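Local coordinates for metallo-beta-lactamase FIM-1 (PDB 6V3Q), which probably hydrolyses beta-lactam antibiotics to substituted beta-amino acids with the help of zinc, as a class B metallo-beta-lactamase from Pseudomonas aeruginosa, at residues A[182-185]-A[186-189]; A[214-217]-A[218-222]; A[103-106]-A[107-111]. All coordinates share one frame; numbering follows the deposited sequence.

In the fold
Two of the three sites are neighbours. Interaction 1 sits at the start of helix 185-195, interaction 2 on helix 213-226, and their centres lie 10 Å apart: Trp185 NE1 and Val189 CG2 each come to 3.7 Å from Thr218 CG2. Interaction 3, in the short helix 104-108, is separate, its centre 20 Å from that of interaction 1 and its nearest atoms about 11 Å away. Interactions 1 and 3 border the zinc site of His81, His83, His145 and Cys164, the last oxidised to cysteinesulfonic acid. The Trp185 side chain is about 8 Å from the zinc ion and that of Met109 about 9 Å, while Thr218 of interaction 2 stands farther back, at about 13 Å.

Interaction 1 of 3, residues A[182-185]-A[186-189]; sequences LAHW and KTAV
The carbonyl oxygen of His184 takes the N-H of Ala188, with N to O 3.0 Å, and the donor lies nearly along the C=O axis (166°). One residue on, the bond repeats: Val189 N donates to Trp185 O at 3.1 Å, and the i to i+4 pattern of helix 185-195 is under way. A water bridges the incoming loop to the helix, accepting from Lys186 N at 3.0 Å and lying close to Leu182 O as well. On one side of the turn the His184 ring meets Thr187, whose CB stands over one face, 4.0 Å from the ring centroid, in a CH-pi contact offset toward the rim; methyl CG2 reaches NE2 at 3.5 Å. The ring gets there because CG is anti to the backbone N (chi1 -169°), which brings it back alongside the helix. A hydrogen bond from ND1 to Pro143 O helps fix its rotation. Trp185 behaves differently: Val189 CG2 comes up to the edge of the indole near its plane, 3.5 Å from CD1, while NE1 is bonded to Leu165 O and the ring packs on Ala222 of helix 213-226. Lys186 turns to that helix too, in a salt bridge with Glu223. With the Trp185 side chain about 4 Å from that of zinc ligand His145, this helix start lies beside the metal site of the metallo-beta-lactamase fold.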
loop_
_atom_site.group_PDB
_atom_site.type_symbol
_atom_site.label_atom_id
_atom_site.label_comp_id
_atom_site.label_asym_id
_atom_site.label_seq_id
_atom_site.Cartn_x
_atom_site.Cartn_y
_atom_site.Cartn_z
ATOM N N LEU A 182 -13.441 21.092 3.564
ATOM C CA LEU A 182 -12.162 21.796 3.556
ATOM C C LEU A 182 -12.230 23.097 4.339
ATOM O O LEU A 182 -11.237 23.503 4.957
ATOM C CB LEU A 182 -11.724 22.069 2.117
ATOM C CG LEU A 182 -11.425 20.853 1.241
ATOM C CD1 LEU A 182 -10.951 21.296 -0.135
ATOM C CD2 LEU A 182 -10.395 19.957 1.905
ATOM N N ALA A 183 -13.390 23.758 4.331
ATOM C CA ALA A 183 -13.523 25.036 5.021
ATOM C C ALA A 183 -13.420 24.872 6.534
ATOM O O ALA A 183 -12.863 25.737 7.221
ATOM C CB ALA A 183 -14.849 25.694 4.644
ATOM N N HIS A 184 -13.951 23.775 7.073
ATOM C CA HIS A 184 -14.059 23.598 8.516
ATOM C C HIS A 184 -13.008 22.658 9.097
ATOM O O HIS A 184 -12.898 22.568 10.325
ATOM C CB HIS A 184 -15.462 23.082 8.876
ATOM C CG HIS A 184 -15.771 23.122 10.340
ATOM N ND1 HIS A 184 -15.754 21.997 11.137
ATOM C CD2 HIS A 184 -16.102 24.153 11.154
ATOM C CE1 HIS A 184 -16.062 22.333 12.377
ATOM N NE2 HIS A 184 -16.277 23.635 12.415
ATOM N N TRP A 185 -12.227 21.975 8.254
ATOM C CA TRP A 185 -11.320 20.945 8.755
ATOM C C TRP A 185 -10.341 21.509 9.780
ATOM O O TRP A 185 -10.105 20.887 10.822
ATOM C CB TRP A 185 -10.573 20.289 7.589
ATOM C CG TRP A 185 -9.901 18.978 7.931
ATOM C CD1 TRP A 185 -9.434 18.586 9.151
ATOM C CD2 TRP A 185 -9.633 17.890 7.035
ATOM N NE1 TRP A 185 -8.888 17.331 9.072
ATOM C CE2 TRP A 185 -8.999 16.879 7.784
ATOM C CE3 TRP A 185 -9.865 17.675 5.673
ATOM C CZ2 TRP A 185 -8.593 15.673 7.219
ATOM C CZ3 TRP A 185 -9.462 16.473 5.112
ATOM C CH2 TRP A 185 -8.834 15.489 5.884
ATOM N N LYS A 186 -9.775 22.691 9.515
ATOM C CA LYS A 186 -8.827 23.266 10.467
ATOM C C LYS A 186 -9.503 23.587 11.794
ATOM O O LYS A 186 -8.934 23.340 12.865
ATOM C CB LYS A 186 -8.172 24.519 9.886
ATOM C CG LYS A 186 -7.013 25.039 10.735
ATOM C CD LYS A 186 -7.092 26.540 10.978
ATOM C CE LYS A 186 -6.709 27.331 9.740
ATOM N NZ LYS A 186 -6.585 28.784 10.040
ATOM N N THR A 187 -10.724 24.128 11.744
ATOM C CA THR A 187 -11.454 24.443 12.968
ATOM C C THR A 187 -11.670 23.197 13.818
ATOM O O THR A 187 -11.553 23.247 15.049
ATOM C CB THR A 187 -12.791 25.101 12.621
ATOM O OG1 THR A 187 -12.548 26.330 11.925
ATOM C CG2 THR A 187 -13.597 25.388 13.879
ATOM N N ALA A 188 -11.964 22.063 13.176
ATOM C CA ALA A 188 -12.190 20.830 13.922
ATOM C C ALA A 188 -10.902 20.329 14.564
ATOM O O ALA A 188 -10.912 19.873 15.713
ATOM C CB ALA A 188 -12.788 19.762 13.007
ATOM N N VAL A 189 -9.784 20.405 13.838
ATOM C CA VAL A 189 -8.504 19.971 14.391
ATOM C C VAL A 189 -8.143 20.811 15.611
ATOM O O VAL A 189 -7.764 20.283 16.662
ATOM C CB VAL A 189 -7.406 20.036 13.317
ATOM C CG1 VAL A 189 -6.050 19.697 13.922
ATOM C CG2 VAL A 189 -7.733 19.096 12.174
HETATM O O HOH W 1 -9.722 24.292 6.993
#

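Interaction 2 of 3, residues A[214-217]-A[218-222]; sequences LFEL and TAQLA
Leu214 and Thr218 form the tight side of this helical turn. The carbonyl oxygen of Leu214 is gripped twice by the same residue, by Thr218 N at 3.1 Å and by the hydroxyl OG1 at 2.9 Å, and the two donors come from opposite faces of the carbonyl plane. The hydroxyl can bend back along the helix because OG1 is anti to the carbonyl carbon and beside its own backbone N (chi1 -50°). Both residues are buried, and OG1 is also hydrogen-bonded to Arg167 N, so the side chain ties the helix to the loop carrying that residue. Next to it, Ala219 N donates to Phe215 O at 2.9 Å in the usual i to i+4 pattern. Leu217 and Leu221, partly exposed, continue one apolar ridge: their side chains lie side by side and point the same way, CD1 to CD1 3.7 Å. The solvent side is looser. Glu216 and Gln220 are exposed and extended, and the Glu216 carboxylate and Gln220 amide stand almost perpendicular, 81° apart; Glu216 OE1 comes no nearer to Gln220 NE2 than 3.6 Å. On the inner side, Phe215 rests on Val189 and Ala193 of helix 185-195, while Leu214 packs on Ile166 and Ser169 of the loop after strand 159-161 and on Pro204, just past strand 201-203.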
loop_
_atom_site.group_PDB
_atom_site.type_symbol
_atom_site.label_atom_id
_atom_site.label_comp_id
_atom_site.label_asym_id
_atom_site.label_seq_id
_atom_site.Cartn_x
_atom_site.Cartn_y
_atom_site.Cartn_z
ATOM N N LEU A 214 1.298 16.557 15.105
ATOM C CA LEU A 214 0.269 16.112 14.171
ATOM C C LEU A 214 -0.871 17.117 14.076
ATOM O O LEU A 214 -1.493 17.248 13.016
ATOM C CB LEU A 214 -0.268 14.742 14.591
ATOM C CG LEU A 214 0.668 13.546 14.395
ATOM C CD1 LEU A 214 -0.094 12.237 14.529
ATOM C CD2 LEU A 214 1.360 13.633 13.049
ATOM N N PHE A 215 -1.164 17.823 15.169
ATOM C CA PHE A 215 -2.150 18.898 15.117
ATOM C C PHE A 215 -1.674 20.026 14.210
ATOM O O PHE A 215 -2.421 20.507 13.351
ATOM C CB PHE A 215 -2.427 19.424 16.526
ATOM C CG PHE A 215 -3.236 18.487 17.378
ATOM C CD1 PHE A 215 -2.979 18.364 18.734
ATOM C CD2 PHE A 215 -4.262 17.738 16.826
ATOM C CE1 PHE A 215 -3.722 17.504 19.520
ATOM C CE2 PHE A 215 -5.012 16.874 17.611
ATOM C CZ PHE A 215 -4.739 16.760 18.958
ATOM N N GLU A 216 -0.429 20.468 14.400
ATOM C CA GLU A 216 0.128 21.512 13.546
ATOM C C GLU A 216 0.119 21.087 12.083
ATOM O O GLU A 216 -0.270 21.863 11.202
ATOM C CB GLU A 216 1.550 21.852 13.992
ATOM C CG GLU A 216 2.291 22.758 13.022
ATOM C CD GLU A 216 3.749 22.933 13.391
ATOM O OE1 GLU A 216 4.526 23.404 12.535
ATOM O OE2 GLU A 216 4.118 22.599 14.536
ATOM N N LEU A 217 0.539 19.850 11.809
ATOM C CA LEU A 217 0.619 19.375 10.431
ATOM C C LEU A 217 -0.748 19.403 9.756
ATOM O O LEU A 217 -0.891 19.913 8.639
ATOM C CB LEU A 217 1.207 17.964 10.402
ATOM C CG LEU A 217 1.235 17.269 9.038
ATOM C CD1 LEU A 217 1.951 18.149 8.022
ATOM C CD2 LEU A 217 1.889 15.895 9.127
ATOM N N THR A 218 -1.770 18.860 10.426
ATOM C CA THR A 218 -3.097 18.790 9.820
ATOM C C THR A 218 -3.722 20.173 9.695
ATOM O O THR A 218 -4.378 20.474 8.690
ATOM C CB THR A 218 -4.008 17.874 10.639
ATOM O OG1 THR A 218 -3.342 16.631 10.889
ATOM C CG2 THR A 218 -5.300 17.602 9.881
ATOM N N ALA A 219 -3.536 21.023 10.707
ATOM C CA ALA A 219 -4.083 22.376 10.658
ATOM C C ALA A 219 -3.537 23.143 9.462
ATOM O O ALA A 219 -4.281 23.824 8.748
ATOM C CB ALA A 219 -3.764 23.114 11.958
ATOM N N GLN A 220 -2.229 23.028 9.225
ATOM C CA GLN A 220 -1.599 23.787 8.150
ATOM C C GLN A 220 -1.937 23.202 6.783
ATOM O O GLN A 220 -2.120 23.946 5.813
ATOM C CB GLN A 220 -0.088 23.837 8.367
ATOM C CG GLN A 220 0.310 24.696 9.560
ATOM C CD GLN A 220 1.768 24.548 9.943
ATOM O OE1 GLN A 220 2.434 23.590 9.550
ATOM N NE2 GLN A 220 2.272 25.499 10.719
ATOM N N LEU A 221 -2.020 21.872 6.687
ATOM C CA LEU A 221 -2.448 21.242 5.441
ATOM C C LEU A 221 -3.896 21.585 5.113
ATOM O O LEU A 221 -4.242 21.755 3.938
ATOM C CB LEU A 221 -2.267 19.727 5.530
ATOM C CG LEU A 221 -0.868 19.170 5.258
ATOM C CD1 LEU A 221 -0.795 17.674 5.547
ATOM C CD2 LEU A 221 -0.474 19.459 3.817
ATOM N N ALA A 222 -4.755 21.693 6.129
ATOM C CA ALA A 222 -6.153 22.041 5.891
ATOM C C ALA A 222 -6.313 23.523 5.573
ATOM O O ALA A 222 -7.141 23.894 4.735
ATOM C CB ALA A 222 -7.006 21.664 7.103
#

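Interaction 3 of 3, residues A[103-106]-A[107-111]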
loop_
_atom_site.group_PDB
_atom_site.type_symbol
_atom_site.label_atom_id
_atom_site.label_comp_id
_atom_site.label_asym_id
_atom_site.label_seq_id
_atom_site.Cartn_x
_atom_site.Cartn_y
_atom_site.Cartn_z
ATOM N N ALA A 103 -21.853 8.242 15.943
ATOM C CA ALA A 103 -22.554 9.506 15.772
ATOM C C ALA A 103 -23.821 9.288 14.957
ATOM O O ALA A 103 -23.867 8.420 14.082
ATOM C CB ALA A 103 -21.650 10.527 15.079
ATOM N N ALA A 104 -24.864 10.064 15.270
ATOM C CA ALA A 104 -26.133 9.910 14.564
ATOM C C ALA A 104 -25.941 10.047 13.062
ATOM O O ALA A 104 -26.528 9.292 12.278
ATOM C CB ALA A 104 -27.150 10.934 15.073
ATOM N N ASP A 105 -25.089 10.985 12.647
ATOM C CA ASP A 105 -24.805 11.159 11.230
ATOM C C ASP A 105 -24.079 9.950 10.652
ATOM O O ASP A 105 -24.302 9.584 9.492
ATOM C CB ASP A 105 -23.981 12.425 11.016
ATOM C CG ASP A 105 -24.054 12.925 9.593
ATOM O OD1 ASP A 105 -24.968 12.488 8.861
ATOM O OD2 ASP A 105 -23.204 13.753 9.208
ATOM N N SER A 106 -23.206 9.317 11.440
ATOM C CA SER A 106 -22.494 8.140 10.949
ATOM C C SER A 106 -23.445 6.971 10.734
ATOM O O SER A 106 -23.272 6.183 9.798
ATOM C CB SER A 106 -21.382 7.755 11.923
ATOM O OG SER A 106 -20.375 8.749 11.975
ATOM N N ASN A 107 -24.459 6.845 11.592
ATOM C CA ASN A 107 -25.417 5.756 11.451
ATOM C C ASN A 107 -26.370 5.988 10.286
ATOM O O ASN A 107 -26.868 5.024 9.695
ATOM C CB ASN A 107 -26.203 5.575 12.748
ATOM C CG ASN A 107 -25.401 4.862 13.812
ATOM O OD1 ASN A 107 -24.468 4.125 13.501
ATOM N ND2 ASN A 107 -25.760 5.072 15.075
ATOM N N ARG A 108 -26.631 7.250 9.940
ATOM C CA ARG A 108 -27.553 7.543 8.849
ATOM C C ARG A 108 -26.926 7.274 7.486
ATOM O O ARG A 108 -27.609 6.804 6.568
ATOM C CB ARG A 108 -28.024 8.994 8.939
ATOM C CG ARG A 108 -28.932 9.288 10.124
ATOM C CD ARG A 108 -29.502 10.686 10.004
ATOM N NE ARG A 108 -28.443 11.679 9.861
ATOM C CZ ARG A 108 -28.614 12.888 9.339
ATOM N NH1 ARG A 108 -29.808 13.266 8.900
ATOM N NH2 ARG A 108 -27.588 13.723 9.249
ATOM N N MET A 109 -25.635 7.559 7.330
ATOM C CA MET A 109 -24.960 7.427 6.045
ATOM C C MET A 109 -24.184 6.124 5.902
ATOM O O MET A 109 -23.492 5.938 4.896
ATOM C CB MET A 109 -24.017 8.614 5.820
ATOM C CG MET A 109 -22.797 8.624 6.724
ATOM S SD MET A 109 -21.663 9.978 6.334
ATOM C CE MET A 109 -22.681 11.397 6.710
ATOM N N ALA A 110 -24.282 5.220 6.873
ATOM C CA ALA A 110 -23.619 3.923 6.781
ATOM C C ALA A 110 -24.285 3.021 5.739
ATOM O O ALA A 110 -23.573 2.350 4.979
ATOM C CB ALA A 110 -23.582 3.234 8.150
ATOM N N PRO A 111 -25.627 2.952 5.666
ATOM C CA PRO A 111 -26.249 2.146 4.597
ATOM C C PRO A 111 -25.837 2.539 3.185
ATOM O O PRO A 111 -25.627 1.657 2.342
ATOM C CB PRO A 111 -27.749 2.375 4.826
ATOM C CG PRO A 111 -27.859 2.600 6.276
ATOM C CD PRO A 111 -26.636 3.381 6.658
#
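The Asp105 carboxylate and the Arg108 guanidinium meet at an angle, their planes 48° apart. Arg108 NH2 sits above one face of the carboxylate, 63° out of its plane, and donates to OD1 at 2.9 Å in a salt bridge; seen from the arginine, OD1 and the backbone oxygen of Ala104 lie at the guanidinium edge. From the other side of the carboxylate plane, obliquely, comes the methyl of Met109, CE 3.3 Å from Asp105 OD1. The methionine reaches it with CG wedged between its own backbone N and carbonyl carbon (chi1 70°) and the chain bent at the sulfur, which folds CE back over the acid. OD2 has a salt bridge of its own, to Arg147, so the carboxylate is held between two arginines, a setting likely to keep it ionised. The backbone underneath belongs to the short helix 104-108 of a beta-alpha-beta unit between strands 99-102 and 120-121. Ala103 stands at its N-cap, and its oxygen accepts from Asn107 N at 3.0 Å. Asp105 O takes Met109 N at 3.2 Å and a weak second bond from Arg108 N. Asn107 ties the helix to strand 120-121 and the residues leading into it: ND2 bonds to Asp121 OD1, and OD1 accepts from Ala118 N. Ser106 OG is hydrogen-bonded to Asp148 OD2, and the Ser106 side chain lies about 5 Å from that of zinc ligand His81.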